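Local atomic coordinates of alkaline serine protease (Pseudoalteromonas sp., PDB entry 1Y9Z), a protein that probably cleaves peptide bonds as a cold-adapted, subtilisin-like serine endopeptidase. Residues Q20-G32 and C117-L130. Residues are numbered along the deposited sequence; the frame is centred on the assembly and turned at random.
Sequences QAGNRTICIIDSG and CVNSGGANVVTMSL. With PMS (phenylmethanesulfonic acid), chain H.
Thr25 O takes two donors, Asn124 N and Val125 N, and so opens the main-chain ladder joining strands 25-30 and 125-128, parallel neighbours with a modest twist in the central sheet of the subtilisin-like alpha/beta domain. Further along, Cys27 N donates to Val125 O at 2.8 Å, Thr127 N to Cys27 O, and Ile29 N to Thr127 O.

A disulfide ties the strand to helix 110-119: Cys27 SG, trans to its own N (chi1 -169°), reaches Cys117 SG at 2.0 Å. Ile29 packs beside it, CG1 lying 3.5 Å from Cys117 SG and CD1 3.7 Å from Val126 CG1.

At the strand's start Asn124 OD1 accepts from Thr25 N (2.9 Å, bent to 137° at the hydrogen) and from a water that also bonds Thr25 OG1. The same oxygen sits over the centre of the Arg24 guanidinium, 3.5 Å above a plane only 6° from that of the amide. Arg24 NE bonds Asn23 O, holding the folded side chain near its backbone, and Trp383 adds a cation-pi contact. Were Arg24 cut back to an alanine, the Asn124 amide would probably lose the flat group stacked on it and Trp383 its cationic partner.

At the far end, where Asp30 OD1 hydrogen-bonds His65 ND1 as in a subtilase catalytic triad, a water within hydrogen-bonding distance of Ile29 O and Asp30 OD2 accepts from Ser129 N at 2.9 Å.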
# COMPACT_ATOMS: atom_id res chain seq x y z
N GLN A 20 21.10 -11.69 -4.84
CA GLN A 20 22.19 -10.77 -5.17
C GLN A 20 21.91 -9.32 -4.76
O GLN A 20 22.70 -8.43 -5.06
CB GLN A 20 22.49 -10.82 -6.67
CG GLN A 20 22.83 -12.21 -7.19
CD GLN A 20 23.96 -12.86 -6.41
OE1 GLN A 20 25.06 -12.32 -6.31
NE2 GLN A 20 23.68 -14.03 -5.85
N ALA A 21 20.80 -9.10 -4.06
CA ALA A 21 20.43 -7.75 -3.64
C ALA A 21 21.43 -7.11 -2.69
O ALA A 21 21.34 -5.91 -2.40
CB ALA A 21 19.04 -7.77 -3.01
N GLY A 22 22.39 -7.89 -2.21
CA GLY A 22 23.40 -7.35 -1.32
C GLY A 22 24.31 -6.38 -2.05
O GLY A 22 25.08 -5.65 -1.43
N ASN A 23 24.23 -6.36 -3.38
CA ASN A 23 25.07 -5.44 -4.15
C ASN A 23 24.36 -4.11 -4.37
O ASN A 23 24.92 -3.20 -4.98
CB ASN A 23 25.51 -6.08 -5.48
CG ASN A 23 24.37 -6.31 -6.46
OD1 ASN A 23 24.42 -7.24 -7.28
ND2 ASN A 23 23.35 -5.47 -6.42
N ARG A 24 23.14 -3.99 -3.84
CA ARG A 24 22.34 -2.77 -3.95
C ARG A 24 22.01 -2.21 -2.56
O ARG A 24 21.98 -2.94 -1.57
CB ARG A 24 21.01 -3.05 -4.66
CG ARG A 24 21.09 -3.57 -6.09
CD ARG A 24 21.63 -2.53 -7.06
NE ARG A 24 23.08 -2.41 -6.97
CZ ARG A 24 23.79 -1.48 -7.58
NH1 ARG A 24 25.11 -1.45 -7.44
NH2 ARG A 24 23.19 -0.56 -8.33
N THR A 25 21.75 -0.91 -2.51
CA THR A 25 21.36 -0.26 -1.27
C THR A 25 20.19 0.66 -1.57
O THR A 25 20.27 1.51 -2.47
CB THR A 25 22.49 0.58 -0.65
OG1 THR A 25 23.57 -0.28 -0.25
CG2 THR A 25 21.99 1.34 0.57
N ILE A 26 19.09 0.47 -0.85
CA ILE A 26 17.91 1.32 -1.04
C ILE A 26 17.71 2.13 0.23
O ILE A 26 17.75 1.60 1.34
CB ILE A 26 16.64 0.49 -1.35
CG1 ILE A 26 15.42 1.42 -1.42
CG2 ILE A 26 16.43 -0.60 -0.29
CD1 ILE A 26 14.20 0.79 -2.05
N CYS A 27 17.54 3.44 0.07
CA CYS A 27 17.34 4.34 1.19
C CYS A 27 15.90 4.80 1.25
O CYS A 27 15.36 5.30 0.27
CB CYS A 27 18.25 5.55 1.05
SG CYS A 27 18.40 6.64 2.50
N ILE A 28 15.30 4.61 2.42
CA ILE A 28 13.92 5.00 2.64
C ILE A 28 13.86 6.30 3.44
O ILE A 28 14.21 6.33 4.62
CB ILE A 28 13.16 3.91 3.43
CG1 ILE A 28 13.28 2.56 2.72
CG2 ILE A 28 11.70 4.29 3.56
CD1 ILE A 28 12.74 1.39 3.53
N ILE A 29 13.44 7.37 2.78
CA ILE A 29 13.30 8.67 3.44
C ILE A 29 11.84 8.69 3.85
O ILE A 29 10.94 8.81 3.01
CB ILE A 29 13.61 9.83 2.47
CG1 ILE A 29 15.07 9.74 2.01
CG2 ILE A 29 13.33 11.17 3.13
CD1 ILE A 29 15.51 10.86 1.08
N ASP A 30 11.59 8.57 5.15
CA ASP A 30 10.21 8.51 5.62
C ASP A 30 10.13 8.78 7.13
O ASP A 30 10.94 9.53 7.67
CB ASP A 30 9.65 7.12 5.28
CG ASP A 30 8.17 7.15 4.96
OD1 ASP A 30 7.38 7.51 5.85
OD2 ASP A 30 7.79 6.80 3.82
N SER A 31 9.17 8.14 7.80
CA SER A 31 8.98 8.36 9.24
C SER A 31 9.69 7.39 10.17
O SER A 31 9.27 7.20 11.31
CB SER A 31 7.49 8.36 9.57
OG SER A 31 6.94 7.05 9.54
N GLY A 32 10.76 6.76 9.70
CA GLY A 32 11.45 5.84 10.58
C GLY A 32 11.13 4.39 10.29
O GLY A 32 10.26 4.07 9.47
N CYS A 117 21.42 9.96 2.34
CA CYS A 117 21.17 8.63 1.78
C CYS A 117 22.35 8.18 0.93
O CYS A 117 22.81 7.04 1.03
CB CYS A 117 19.94 8.67 0.89
SG CYS A 117 18.31 8.50 1.67
N VAL A 118 22.83 9.09 0.08
CA VAL A 118 23.93 8.80 -0.83
C VAL A 118 25.31 8.77 -0.17
O VAL A 118 26.05 7.79 -0.31
CB VAL A 118 23.95 9.82 -1.99
CG1 VAL A 118 25.16 9.58 -2.88
CG2 VAL A 118 22.67 9.72 -2.80
N ASN A 119 25.65 9.83 0.56
CA ASN A 119 26.95 9.92 1.20
C ASN A 119 27.14 9.02 2.41
O ASN A 119 28.19 8.40 2.57
CB ASN A 119 27.25 11.37 1.60
CG ASN A 119 27.22 12.31 0.42
OD1 ASN A 119 27.73 12.00 -0.65
ND2 ASN A 119 26.61 13.48 0.62
N SER A 120 26.13 8.96 3.27
CA SER A 120 26.21 8.14 4.47
C SER A 120 25.74 6.71 4.24
O SER A 120 26.37 5.76 4.71
CB SER A 120 25.39 8.77 5.60
OG SER A 120 25.96 9.99 6.02
N GLY A 121 24.64 6.55 3.51
CA GLY A 121 24.12 5.22 3.27
C GLY A 121 24.62 4.49 2.03
O GLY A 121 24.43 3.28 1.92
N GLY A 122 25.26 5.21 1.12
CA GLY A 122 25.76 4.60 -0.10
C GLY A 122 24.61 4.11 -0.97
O GLY A 122 24.73 3.12 -1.69
N ALA A 123 23.49 4.82 -0.91
CA ALA A 123 22.30 4.44 -1.66
C ALA A 123 22.41 4.46 -3.18
O ALA A 123 23.02 5.35 -3.77
CB ALA A 123 21.13 5.34 -1.24
N ASN A 124 21.81 3.45 -3.81
CA ASN A 124 21.77 3.35 -5.27
C ASN A 124 20.36 3.78 -5.65
O ASN A 124 20.14 4.36 -6.72
CB ASN A 124 21.97 1.91 -5.73
CG ASN A 124 23.30 1.34 -5.30
OD1 ASN A 124 23.36 0.36 -4.56
ND2 ASN A 124 24.39 1.94 -5.77
N VAL A 125 19.41 3.48 -4.77
CA VAL A 125 18.01 3.82 -4.96
C VAL A 125 17.53 4.61 -3.76
O VAL A 125 17.82 4.26 -2.61
CB VAL A 125 17.13 2.55 -5.08
CG1 VAL A 125 15.67 2.94 -5.27
CG2 VAL A 125 17.61 1.68 -6.23
N VAL A 126 16.82 5.71 -4.02
CA VAL A 126 16.27 6.53 -2.95
C VAL A 126 14.76 6.56 -3.18
O VAL A 126 14.30 7.04 -4.23
CB VAL A 126 16.84 7.96 -2.96
CG1 VAL A 126 16.17 8.80 -1.89
CG2 VAL A 126 18.35 7.91 -2.72
N THR A 127 14.01 6.04 -2.23
CA THR A 127 12.56 5.98 -2.35
C THR A 127 11.91 6.98 -1.39
O THR A 127 12.22 7.02 -0.20
CB THR A 127 12.07 4.52 -2.12
OG1 THR A 127 10.68 4.42 -2.45
CG2 THR A 127 12.31 4.09 -0.68
N MET A 128 11.01 7.78 -1.94
CA MET A 128 10.35 8.83 -1.17
C MET A 128 8.83 8.81 -1.27
O MET A 128 8.25 9.33 -2.23
CB MET A 128 10.90 10.19 -1.64
CG MET A 128 12.42 10.27 -1.53
SD MET A 128 13.20 11.65 -2.39
CE MET A 128 13.27 11.01 -4.06
N SER A 129 8.20 8.20 -0.28
CA SER A 129 6.74 8.13 -0.23
C SER A 129 6.28 9.38 0.50
O SER A 129 5.72 9.32 1.59
CB SER A 129 6.29 6.88 0.51
OG SER A 129 6.49 5.72 -0.28
N LEU A 130 6.55 10.52 -0.13
CA LEU A 130 6.21 11.82 0.42
C LEU A 130 6.12 12.83 -0.72
O LEU A 130 6.60 12.57 -1.82
CB LEU A 130 7.29 12.25 1.42
CG LEU A 130 8.74 12.32 0.90
CD1 LEU A 130 8.98 13.67 0.24
CD2 LEU A 130 9.71 12.14 2.06
C PMS H . 1.52 10.41 1.49
S PMS H . 2.19 9.58 0.03
C1 PMS H . 2.50 11.42 2.14
C2 PMS H . 2.46 12.79 1.69
C3 PMS H . 3.35 13.76 2.26
C4 PMS H . 4.28 13.30 3.28
C5 PMS H . 4.32 11.96 3.72
C6 PMS H . 3.45 10.96 3.18
O2S PMS H . 3.02 10.54 -0.69
O1S PMS H . 1.10 9.12 -0.81
O HOH W 1 25.12 -0.65 -2.54
O HOH W 2 9.58 6.71 1.76